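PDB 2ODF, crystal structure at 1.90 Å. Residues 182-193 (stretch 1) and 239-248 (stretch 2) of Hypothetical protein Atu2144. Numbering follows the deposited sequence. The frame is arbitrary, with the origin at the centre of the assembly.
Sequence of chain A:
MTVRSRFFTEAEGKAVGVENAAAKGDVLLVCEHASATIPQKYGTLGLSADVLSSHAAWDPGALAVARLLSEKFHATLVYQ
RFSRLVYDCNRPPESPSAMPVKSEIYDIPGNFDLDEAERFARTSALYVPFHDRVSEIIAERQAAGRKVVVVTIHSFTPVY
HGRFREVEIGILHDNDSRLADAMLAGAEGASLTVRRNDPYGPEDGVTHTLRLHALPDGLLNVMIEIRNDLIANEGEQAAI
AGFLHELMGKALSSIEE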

# COMPACT_ATOMS: atom_id res chain seq x y z
N ALA A 182 -21.00 23.33 -12.24
CA ALA A 182 -21.48 23.43 -13.60
C ALA A 182 -22.57 22.39 -13.88
O ALA A 182 -23.59 22.70 -14.51
CB ALA A 182 -20.32 23.26 -14.59
N MET A 183 -22.36 21.15 -13.43
CA MET A 183 -23.33 20.07 -13.64
C MET A 183 -24.61 20.27 -12.81
O MET A 183 -25.74 20.02 -13.29
CB MET A 183 -22.70 18.70 -13.31
CG MET A 183 -21.71 18.20 -14.35
SD MET A 183 -20.87 16.60 -14.03
CE MET A 183 -22.21 15.44 -14.44
N LEU A 184 -24.46 20.74 -11.58
CA LEU A 184 -25.62 20.94 -10.75
C LEU A 184 -26.48 22.10 -11.31
O LEU A 184 -27.70 22.04 -11.27
CB LEU A 184 -25.19 21.20 -9.31
CG LEU A 184 -24.77 19.90 -8.63
CD1 LEU A 184 -23.83 20.17 -7.44
CD2 LEU A 184 -26.00 19.06 -8.23
N ALA A 185 -25.83 23.13 -11.85
CA ALA A 185 -26.56 24.26 -12.44
C ALA A 185 -27.25 23.81 -13.72
O ALA A 185 -28.39 24.18 -14.00
CB ALA A 185 -25.60 25.43 -12.71
N GLY A 186 -26.56 22.97 -14.47
CA GLY A 186 -27.10 22.41 -15.68
C GLY A 186 -28.23 21.44 -15.45
O GLY A 186 -29.02 21.18 -16.35
N ALA A 187 -28.32 20.90 -14.25
CA ALA A 187 -29.33 19.91 -13.94
C ALA A 187 -30.58 20.56 -13.37
O ALA A 187 -31.55 19.86 -13.08
CB ALA A 187 -28.75 18.86 -12.92
N GLU A 188 -30.59 21.89 -13.19
CA GLU A 188 -31.83 22.56 -12.78
C GLU A 188 -32.88 22.30 -13.86
O GLU A 188 -32.62 22.50 -15.03
CB GLU A 188 -31.63 24.06 -12.55
CG GLU A 188 -32.93 24.86 -12.23
CD GLU A 188 -33.80 25.17 -13.47
OE1 GLU A 188 -33.26 25.53 -14.55
OE2 GLU A 188 -35.04 25.02 -13.37
N GLY A 189 -34.02 21.78 -13.43
CA GLY A 189 -35.16 21.50 -14.31
C GLY A 189 -35.15 20.10 -14.87
O GLY A 189 -36.03 19.74 -15.62
N ALA A 190 -34.14 19.29 -14.55
CA ALA A 190 -34.07 17.93 -15.09
C ALA A 190 -35.17 17.11 -14.43
O ALA A 190 -35.57 17.41 -13.31
CB ALA A 190 -32.69 17.32 -14.77
N SER A 191 -35.62 16.07 -15.10
CA SER A 191 -36.63 15.15 -14.55
C SER A 191 -36.09 14.29 -13.39
O SER A 191 -36.86 13.82 -12.57
CB SER A 191 -37.14 14.22 -15.63
OG SER A 191 -36.12 13.38 -16.13
N LEU A 192 -34.77 14.08 -13.34
CA LEU A 192 -34.15 13.33 -12.26
C LEU A 192 -33.93 14.22 -11.06
O LEU A 192 -33.72 15.42 -11.24
CB LEU A 192 -32.81 12.74 -12.73
CG LEU A 192 -32.95 11.68 -13.82
CD1 LEU A 192 -31.64 11.32 -14.51
CD2 LEU A 192 -33.60 10.44 -13.22
N THR A 193 -33.99 13.65 -9.87
CA THR A 193 -33.58 14.29 -8.62
C THR A 193 -32.06 14.20 -8.52
O THR A 193 -31.50 13.11 -8.33
CB THR A 193 -34.22 13.62 -7.41
OG1 THR A 193 -35.63 13.64 -7.59
CG2 THR A 193 -33.87 14.33 -6.09
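Stretch 2 (239-248) AIAGFLHELM

Stretch 2 is a continuous helix that lies across the end of a helix and the turn and loop that follow it, in a contact of apolar side chains, one of them also against backbone, with no hydrogen bond between the two stretches. All of 239-248 is helical, held by i to i+4 backbone bonds such as Leu247 N to Phe243 O at 3.0 Å. In stretch 1 the helix runs to Gly186, and a type II turn from Ala187 to Ala190 follows, closed by Ala190 N to Ala187 O at 3.0 Å; Gly189, third in the turn, has a phi of 91°, a positive value that favours glycine. The two helices cross at 111° with their axes 9.8 Å apart at closest approach, so the helices run neither parallel nor antiparallel.

The order of contacts is reversed along the sequences: Met183 meets Leu247 and Met248, whereas Leu192 meets Ile240 and Phe243. Leu247, in the t,p rotamer, packs tightly on the helix end, with its CD1 3.4 Å from Met183 O, 3.5 Å from Gly186 C and 3.9 Å from Ala187 CB. An ideal CB on Gly186 would point toward stretch 2 and stand a tight 3.4 Å from Leu247 CD1. Met183 leaves its backbone sideways, but its side chain bends nearer, bringing CE within 3.7 Å of Met248 CB and 4.0 Å of Leu247 CD2.

One helical turn back from Leu247, Phe243 receives the end of the turn and the loop beyond it. Leu192 CD1 lies over one face of its ring, 3.6 Å from the centroid of Phe243 and 10° off the normal, a CH-pi contact; the same methyl reaches Ile240 CD1 at 3.8 Å. Ala190 CB approaches the ring edge, 3.8 Å from Phe243 CZ. The rule is compact: Ile240, Phe243 and Leu247, spaced i, i+3 and i+7, form an apolar stripe, with Met248 beside its end.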

# COMPACT_ATOMS: atom_id res chain seq x y z
N ALA A 239 -30.07 4.87 -21.43
CA ALA A 239 -30.81 6.09 -21.13
C ALA A 239 -30.02 7.00 -20.18
O ALA A 239 -29.75 8.15 -20.48
CB ALA A 239 -32.19 5.73 -20.54
N ILE A 240 -29.64 6.47 -19.03
CA ILE A 240 -28.91 7.24 -18.03
C ILE A 240 -27.56 7.72 -18.57
O ILE A 240 -27.14 8.87 -18.28
CB ILE A 240 -28.77 6.45 -16.70
CG1 ILE A 240 -30.11 6.42 -15.94
CG2 ILE A 240 -27.64 7.04 -15.80
CD1 ILE A 240 -30.64 7.83 -15.47
N ALA A 241 -26.89 6.88 -19.36
CA ALA A 241 -25.62 7.29 -20.01
C ALA A 241 -25.81 8.49 -20.95
O ALA A 241 -24.95 9.37 -21.03
CB ALA A 241 -25.00 6.12 -20.76
N GLY A 242 -26.93 8.51 -21.69
CA GLY A 242 -27.24 9.66 -22.53
C GLY A 242 -27.55 10.91 -21.73
O GLY A 242 -27.09 12.00 -22.08
N PHE A 243 -28.33 10.77 -20.66
CA PHE A 243 -28.62 11.89 -19.79
C PHE A 243 -27.33 12.55 -19.30
O PHE A 243 -27.20 13.77 -19.29
CB PHE A 243 -29.45 11.46 -18.58
CG PHE A 243 -29.69 12.56 -17.61
CD1 PHE A 243 -30.72 13.47 -17.83
CD2 PHE A 243 -28.88 12.72 -16.50
CE1 PHE A 243 -30.94 14.52 -16.96
CE2 PHE A 243 -29.09 13.77 -15.61
CZ PHE A 243 -30.12 14.67 -15.84
N LEU A 244 -26.40 11.72 -18.84
CA LEU A 244 -25.17 12.20 -18.22
C LEU A 244 -24.20 12.75 -19.27
O LEU A 244 -23.48 13.69 -18.99
CB LEU A 244 -24.49 11.07 -17.44
CG LEU A 244 -25.15 10.62 -16.14
CD1 LEU A 244 -24.47 9.32 -15.65
CD2 LEU A 244 -25.08 11.71 -15.04
N HIS A 245 -24.21 12.17 -20.47
CA HIS A 245 -23.42 12.70 -21.57
C HIS A 245 -23.89 14.12 -21.93
O HIS A 245 -23.08 15.02 -22.11
CB HIS A 245 -23.49 11.78 -22.79
CG HIS A 245 -22.77 12.31 -23.98
ND1 HIS A 245 -21.39 12.40 -24.04
CD2 HIS A 245 -23.22 12.85 -25.13
CE1 HIS A 245 -21.03 12.95 -25.17
NE2 HIS A 245 -22.12 13.23 -25.86
N GLU A 246 -25.21 14.31 -21.98
CA GLU A 246 -25.79 15.64 -22.24
C GLU A 246 -25.39 16.64 -21.16
O GLU A 246 -24.85 17.68 -21.49
CB GLU A 246 -27.31 15.55 -22.33
CG GLU A 246 -27.80 14.77 -23.53
CD GLU A 246 -28.03 15.63 -24.79
OE1 GLU A 246 -27.44 16.74 -24.90
OE2 GLU A 246 -28.82 15.18 -25.66
N LEU A 247 -25.64 16.30 -19.90
CA LEU A 247 -25.34 17.12 -18.73
C LEU A 247 -23.86 17.50 -18.57
O LEU A 247 -23.52 18.69 -18.44
CB LEU A 247 -25.81 16.42 -17.45
CG LEU A 247 -25.75 17.20 -16.13
CD1 LEU A 247 -26.69 18.40 -16.18
CD2 LEU A 247 -26.10 16.30 -14.92
N MET A 248 -22.99 16.50 -18.59
CA MET A 248 -21.58 16.76 -18.39
C MET A 248 -20.94 17.41 -19.62
O MET A 248 -20.11 18.29 -19.47
CB MET A 248 -20.82 15.51 -17.91
CG MET A 248 -19.33 15.79 -17.48
SD MET A 248 -18.58 14.38 -16.57
CE MET A 248 -18.88 13.07 -17.70